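PDB 3C5O: UPF0311 protein RPA1785 from Rhodopseudomonas palustris, which is of unknown function but folds as an antiparallel beta-barrel of the UPF0311 (DUF3237) family and assembles from several copies. Local coordinates for residues T78-R92 with Y114-Y128. Numbering follows the deposited sequence.
Sequences TDDGAVVYVENVGIR and YFRTRPRFETGHPNY
Glu87 and Arg120 sit side by side on neighbouring antiparallel strands of a closed beta-barrel. They form a hydrogen-bonded pair, with Glu87 N 3.0 Å from Arg120 O. The Arg120 CB lies near Glu87 O. Arg120 has two conformers. In one of them the chain bends at chi3 (60°), which sets the guanidinium between Glu87 OE2 and Glu122 OE2. In this conformer NE passes 3.6 Å from Glu87 OE1 without bonding. NH1 makes a weak hydrogen bond, part of a salt bridge, to Glu87 OE2 at 3.3 Å. NH1 and NH2 both donate to the single atom Glu122 OE2, NH1 at 3.0 Å, and OE2 lies in the guanidinium plane. The other carboxylate oxygen, Glu122 OE1, meets the edge of the Tyr85 ring and pairs with Arg33 of a third subunit. A glutamine at Glu122 would probably weaken the hold on both arginines by removing the charge they share. The opposite face of the sheet carries Val86, Phe121 and Phe115, which also pack on adjoining barrel strands. There Arg92 lies over the Phe115 ring, its CZ 4.8 Å from the ring centroid in a cation-pi contact. Nearby, Thr117 OG1 donates to Asn88 OD1 at 2.6 Å, tilted 18° from the carbonyl plane.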
loop_
_atom_site.group_PDB
_atom_site.type_symbol
_atom_site.label_atom_id
_atom_site.label_comp_id
_atom_site.label_asym_id
_atom_site.label_seq_id
_atom_site.Cartn_x
_atom_site.Cartn_y
_atom_site.Cartn_z
ATOM N N THR B 78 -0.248 -25.501 -5.457
ATOM C CA THR B 78 0.573 -26.473 -6.162
ATOM C C THR B 78 0.111 -27.928 -5.990
ATOM O O THR B 78 -0.677 -28.258 -5.072
ATOM C CB THR B 78 2.021 -26.381 -5.746
ATOM O OG1 THR B 78 2.168 -26.912 -4.422
ATOM C CG2 THR B 78 2.503 -24.944 -5.819
ATOM N N ASP B 79 0.619 -28.794 -6.871
ATOM C CA ASP B 79 0.226 -30.194 -6.878
ATOM C C ASP B 79 0.649 -30.926 -5.593
ATOM O O ASP B 79 0.097 -31.979 -5.258
ATOM C CB ASP B 79 0.710 -30.930 -8.165
ATOM C CG ASP B 79 2.241 -30.867 -8.382
ATOM O OD1 ASP B 79 2.932 -30.047 -7.739
ATOM O OD2 ASP B 79 2.759 -31.643 -9.227
ATOM N N ASP B 80 1.616 -30.352 -4.883
ATOM C CA ASP B 80 2.192 -30.981 -3.693
ATOM C C ASP B 80 1.764 -30.229 -2.426
ATOM O O ASP B 80 2.251 -30.504 -1.333
ATOM C CB ASP B 80 3.731 -31.156 -3.813
ATOM C CG ASP B 80 4.497 -29.818 -3.914
ATOM O OD1 ASP B 80 3.940 -28.799 -4.379
ATOM O OD2 ASP B 80 5.683 -29.787 -3.542
ATOM N N GLY B 81 0.858 -29.266 -2.581
ATOM C CA GLY B 81 0.061 -28.823 -1.442
ATOM C C GLY B 81 0.318 -27.448 -0.876
ATOM O O GLY B 81 -0.224 -27.104 0.189
ATOM N N ALA B 82 1.131 -26.663 -1.570
ATOM C CA ALA B 82 1.365 -25.275 -1.195
ATOM C C ALA B 82 0.235 -24.378 -1.684
ATOM O O ALA B 82 -0.273 -24.554 -2.796
ATOM C CB ALA B 82 2.664 -24.791 -1.774
ATOM N N VAL B 83 -0.147 -23.420 -0.846
ATOM C CA VAL B 83 -1.009 -22.326 -1.256
ATOM C C VAL B 83 -0.132 -21.100 -1.296
ATOM O O VAL B 83 0.522 -20.777 -0.321
ATOM C CB VAL B 83 -2.197 -22.134 -0.283
ATOM C CG1 VAL B 83 -3.006 -20.904 -0.637
ATOM C CG2 VAL B 83 -3.078 -23.387 -0.309
ATOM N N VAL B 84 -0.104 -20.447 -2.449
ATOM C CA VAL B 84 0.731 -19.265 -2.680
ATOM C C VAL B 84 -0.157 -18.095 -3.030
ATOM O O VAL B 84 -0.897 -18.126 -4.020
ATOM C CB VAL B 84 1.789 -19.470 -3.821
ATOM C CG1 VAL B 84 2.750 -18.286 -3.877
ATOM C CG2 VAL B 84 2.598 -20.790 -3.604
ATOM N N TYR B 85 -0.097 -17.071 -2.183
ATOM C CA TYR B 85 -0.768 -15.792 -2.422
ATOM C C TYR B 85 0.086 -14.909 -3.347
ATOM O O TYR B 85 1.290 -14.750 -3.134
ATOM C CB TYR B 85 -1.048 -15.146 -1.065
ATOM C CG TYR B 85 -1.357 -13.662 -1.092
ATOM C CD1 TYR B 85 -2.414 -13.153 -1.851
ATOM C CD2 TYR B 85 -0.607 -12.774 -0.322
ATOM C CE1 TYR B 85 -2.672 -11.782 -1.891
ATOM C CE2 TYR B 85 -0.871 -11.433 -0.337
ATOM C CZ TYR B 85 -1.894 -10.933 -1.116
ATOM O OH TYR B 85 -2.132 -9.571 -1.091
ATOM N N VAL B 86 -0.534 -14.395 -4.407
ATOM C CA VAL B 86 0.138 -13.564 -5.408
ATOM C C VAL B 86 -0.386 -12.135 -5.378
ATOM O O VAL B 86 -1.580 -11.896 -5.419
ATOM C CB VAL B 86 -0.010 -14.091 -6.851
ATOM C CG1 VAL B 86 0.874 -13.274 -7.829
ATOM C CG2 VAL B 86 0.330 -15.581 -6.936
ATOM N N GLU B 87 0.540 -11.205 -5.284
ATOM C CA GLU B 87 0.259 -9.804 -5.467
ATOM C C GLU B 87 1.054 -9.409 -6.712
ATOM O O GLU B 87 2.270 -9.383 -6.652
ATOM C CB GLU B 87 0.800 -9.069 -4.262
ATOM C CG GLU B 87 -0.024 -7.968 -3.723
ATOM C CD GLU B 87 0.498 -7.498 -2.373
ATOM O OE1 GLU B 87 1.487 -6.718 -2.366
ATOM O OE2 GLU B 87 -0.076 -7.906 -1.329
ATOM N N ASN B 88 0.381 -9.113 -7.830
ATOM C CA ASN B 88 1.067 -8.816 -9.100
ATOM C C ASN B 88 0.842 -7.351 -9.556
ATOM O O ASN B 88 -0.263 -6.971 -9.975
ATOM C CB ASN B 88 0.585 -9.810 -10.153
ATOM C CG ASN B 88 1.481 -9.882 -11.385
ATOM O OD1 ASN B 88 2.673 -9.575 -11.351
ATOM N ND2 ASN B 88 0.881 -10.318 -12.499
ATOM N N VAL B 89 1.882 -6.528 -9.437
ATOM C CA VAL B 89 1.754 -5.101 -9.663
ATOM C C VAL B 89 2.659 -4.648 -10.817
ATOM O O VAL B 89 3.842 -5.007 -10.875
ATOM C CB VAL B 89 2.054 -4.275 -8.377
ATOM C CG1 VAL B 89 1.771 -2.798 -8.614
ATOM C CG2 VAL B 89 1.220 -4.760 -7.190
ATOM N N GLY B 90 2.101 -3.860 -11.737
ATOM C CA GLY B 90 2.879 -3.392 -12.840
ATOM C C GLY B 90 2.193 -2.420 -13.753
ATOM O O GLY B 90 1.336 -1.630 -13.333
ATOM N N ILE B 91 2.617 -2.455 -15.009
ATOM C CA ILE B 91 2.078 -1.559 -16.009
ATOM C C ILE B 91 1.910 -2.236 -17.359
ATOM O O ILE B 91 2.614 -3.174 -17.702
ATOM C CB ILE B 91 2.894 -0.216 -16.137
ATOM C CG1 ILE B 91 4.345 -0.440 -16.484
ATOM C CG2 ILE B 91 2.865 0.605 -14.836
ATOM C CD1 ILE B 91 5.036 0.842 -16.878
ATOM N N ARG B 92 0.914 -1.773 -18.099
ATOM C CA ARG B 92 0.803 -2.109 -19.494
ATOM C C ARG B 92 0.647 -0.821 -20.288
ATOM O O ARG B 92 -0.193 0.030 -19.973
ATOM C CB ARG B 92 -0.359 -3.050 -19.727
ATOM C CG ARG B 92 -0.539 -3.366 -21.189
ATOM C CD ARG B 92 -1.363 -4.597 -21.342
ATOM N NE ARG B 92 -2.771 -4.329 -21.085
ATOM C CZ ARG B 92 -3.504 -4.928 -20.154
ATOM N NH1 ARG B 92 -2.984 -5.847 -19.346
ATOM N NH2 ARG B 92 -4.781 -4.606 -20.045
ATOM N N TYR B 114 4.252 -3.226 -24.190
ATOM C CA TYR B 114 5.067 -3.245 -22.987
ATOM C C TYR B 114 4.176 -3.698 -21.852
ATOM O O TYR B 114 3.215 -3.010 -21.505
ATOM C CB TYR B 114 5.663 -1.858 -22.698
ATOM C CG TYR B 114 6.619 -1.874 -21.516
ATOM C CD1 TYR B 114 7.969 -2.192 -21.693
ATOM C CD2 TYR B 114 6.171 -1.566 -20.221
ATOM C CE1 TYR B 114 8.849 -2.207 -20.610
ATOM C CE2 TYR B 114 7.035 -1.577 -19.140
ATOM C CZ TYR B 114 8.365 -1.904 -19.336
ATOM O OH TYR B 114 9.216 -1.911 -18.271
ATOM N N PHE B 115 4.471 -4.860 -21.278
ATOM C CA PHE B 115 3.622 -5.412 -20.246
ATOM C C PHE B 115 4.454 -6.141 -19.207
ATOM O O PHE B 115 4.744 -7.347 -19.356
ATOM C CB PHE B 115 2.547 -6.301 -20.883
ATOM C CG PHE B 115 1.497 -6.797 -19.931
ATOM C CD1 PHE B 115 0.518 -7.682 -20.379
ATOM C CD2 PHE B 115 1.494 -6.421 -18.591
ATOM C CE1 PHE B 115 -0.464 -8.183 -19.517
ATOM C CE2 PHE B 115 0.507 -6.927 -17.692
ATOM C CZ PHE B 115 -0.473 -7.812 -18.161
ATOM N N ARG B 116 4.828 -5.400 -18.157
ATOM C CA ARG B 116 5.788 -5.850 -17.166
ATOM C C ARG B 116 5.270 -5.572 -15.766
ATOM O O ARG B 116 4.620 -4.537 -15.509
ATOM C CB ARG B 116 7.178 -5.214 -17.367
ATOM C CG ARG B 116 7.692 -5.166 -18.850
ATOM C CD ARG B 116 8.291 -6.484 -19.409
ATOM N NE ARG B 116 8.776 -6.273 -20.791
ATOM C CZ ARG B 116 8.029 -6.406 -21.890
ATOM N NH1 ARG B 116 6.780 -6.792 -21.800
ATOM N NH2 ARG B 116 8.532 -6.191 -23.101
ATOM N N THR B 117 5.562 -6.507 -14.865
ATOM C CA THR B 117 5.041 -6.456 -13.522
ATOM C C THR B 117 6.078 -6.935 -12.521
ATOM O O THR B 117 7.112 -7.510 -12.889
ATOM C CB THR B 117 3.832 -7.407 -13.347
ATOM O OG1 THR B 117 4.319 -8.747 -13.238
ATOM C CG2 THR B 117 2.873 -7.342 -14.504
ATOM N N ARG B 118 5.786 -6.710 -11.243
ATOM C CA ARG B 118 6.592 -7.307 -10.177
ATOM C C ARG B 118 5.671 -8.205 -9.366
ATOM O O ARG B 118 4.862 -7.706 -8.605
ATOM C CB ARG B 118 7.205 -6.249 -9.280
ATOM C CG ARG B 118 8.143 -6.867 -8.275
ATOM C CD ARG B 118 8.049 -6.203 -6.930
ATOM N NE ARG B 118 8.433 -7.154 -5.894
ATOM C CZ ARG B 118 8.619 -6.844 -4.619
ATOM N NH1 ARG B 118 8.497 -5.587 -4.205
ATOM N NH2 ARG B 118 8.968 -7.794 -3.766
ATOM N N PRO B 119 5.765 -9.532 -9.567
ATOM C CA PRO B 119 5.025 -10.458 -8.716
ATOM C C PRO B 119 5.678 -10.747 -7.364
ATOM O O PRO B 119 6.877 -11.096 -7.296
ATOM C CB PRO B 119 4.928 -11.718 -9.564
ATOM C CG PRO B 119 6.113 -11.639 -10.511
ATOM C CD PRO B 119 6.526 -10.215 -10.627
ATOM N N ARG B 120 4.886 -10.630 -6.299
ATOM C CA ARG B 120 5.334 -10.901 -4.942
ATOM C C ARG B 120 4.512 -12.052 -4.344
ATOM O O ARG B 120 3.282 -12.035 -4.370
ATOM C CB ARG B 120 5.210 -9.634 -4.077
ATOM C CG ARG B 120 6.071 -9.670 -2.815
ATOM C CD ARG B 120 5.719 -8.568 -1.838
ATOM N NE ARG B 120 4.334 -8.712 -1.434
ATOM C CZ ARG B 120 3.915 -9.363 -0.356
ATOM N NH1 ARG B 120 2.618 -9.432 -0.118
ATOM N NH2 ARG B 120 4.775 -9.914 0.481
ATOM N N PHE B 121 5.207 -13.050 -3.804
ATOM C CA PHE B 121 4.589 -14.276 -3.307
ATOM C C PHE B 121 4.670 -14.391 -1.801
ATOM O O PHE B 121 5.643 -13.929 -1.188
ATOM C CB PHE B 121 5.262 -15.490 -3.960
ATOM C CG PHE B 121 5.313 -15.404 -5.457
ATOM C CD1 PHE B 121 4.167 -15.602 -6.205
ATOM C CD2 PHE B 121 6.507 -15.098 -6.105
ATOM C CE1 PHE B 121 4.196 -15.486 -7.597
ATOM C CE2 PHE B 121 6.569 -15.003 -7.503
ATOM C CZ PHE B 121 5.406 -15.190 -8.247
ATOM N N GLU B 122 3.653 -14.975 -1.217
ATOM C CA GLU B 122 3.662 -15.353 0.171
ATOM C C GLU B 122 3.200 -16.773 0.288
ATOM O O GLU B 122 2.143 -17.110 -0.182
ATOM C CB GLU B 122 2.713 -14.484 0.973
ATOM C CG GLU B 122 3.142 -13.080 1.192
ATOM C CD GLU B 122 2.183 -12.315 2.078
ATOM O OE1 GLU B 122 1.240 -12.908 2.581
ATOM O OE2 GLU B 122 2.374 -11.131 2.294
ATOM N N THR B 123 4.007 -17.591 0.941
ATOM C CA THR B 123 3.661 -18.972 1.235
ATOM C C THR B 123 4.332 -19.556 2.462
ATOM O O THR B 123 5.422 -19.216 2.802
ATOM C CB THR B 123 3.919 -19.864 0.054
ATOM O OG1 THR B 123 3.382 -21.144 0.291
ATOM C CG2 THR B 123 5.325 -19.968 -0.204
ATOM N N GLY B 124 3.646 -20.461 3.123
ATOM C CA GLY B 124 4.192 -21.122 4.280
ATOM C C GLY B 124 4.905 -22.412 3.960
ATOM O O GLY B 124 5.749 -22.863 4.685
ATOM N N HIS B 125 4.550 -22.992 2.844
ATOM C CA HIS B 125 5.078 -24.309 2.420
ATOM C C HIS B 125 6.604 -24.304 2.356
ATOM O O HIS B 125 7.188 -23.421 1.727
ATOM C CB HIS B 125 4.530 -24.740 1.063
ATOM C CG HIS B 125 4.623 -26.229 0.826
ATOM N ND1 HIS B 125 5.819 -26.880 0.595
ATOM C CD2 HIS B 125 3.664 -27.188 0.793
ATOM C CE1 HIS B 125 5.593 -28.172 0.439
ATOM N NE2 HIS B 125 4.293 -28.379 0.524
ATOM N N PRO B 126 7.249 -25.281 3.018
ATOM C CA PRO B 126 8.712 -25.356 3.079
ATOM C C PRO B 126 9.437 -25.368 1.746
ATOM O O PRO B 126 10.567 -24.896 1.697
ATOM C CB PRO B 126 8.966 -26.676 3.833
ATOM C CG PRO B 126 7.787 -26.834 4.665
ATOM C CD PRO B 126 6.627 -26.330 3.849
ATOM N N ASN B 127 8.810 -25.906 0.692
ATOM C CA ASN B 127 9.487 -26.168 -0.584
ATOM C C ASN B 127 9.466 -24.931 -1.445
ATOM O O ASN B 127 10.212 -24.844 -2.421
ATOM C CB ASN B 127 8.810 -27.332 -1.333
ATOM C CG ASN B 127 9.576 -27.783 -2.594
ATOM O OD1 ASN B 127 8.970 -28.041 -3.642
ATOM N ND2 ASN B 127 10.899 -27.898 -2.493
ATOM N N TYR B 128 8.597 -23.985 -1.080
ATOM C CA TYR B 128 8.365 -22.777 -1.872
ATOM C C TYR B 128 8.740 -21.518 -1.117
ATOM O O TYR B 128 8.406 -20.412 -1.520
ATOM C CB TYR B 128 6.907 -22.719 -2.361
ATOM C CG TYR B 128 6.572 -23.906 -3.222
ATOM C CD1 TYR B 128 6.019 -25.065 -2.665
ATOM C CD2 TYR B 128 6.880 -23.909 -4.570
ATOM C CE1 TYR B 128 5.734 -26.166 -3.453
ATOM C CE2 TYR B 128 6.613 -25.015 -5.355
ATOM C CZ TYR B 128 6.032 -26.133 -4.796
ATOM O OH TYR B 128 5.761 -27.228 -5.595
HETATM O O HOH W 1 5.041 -28.161 -7.782
#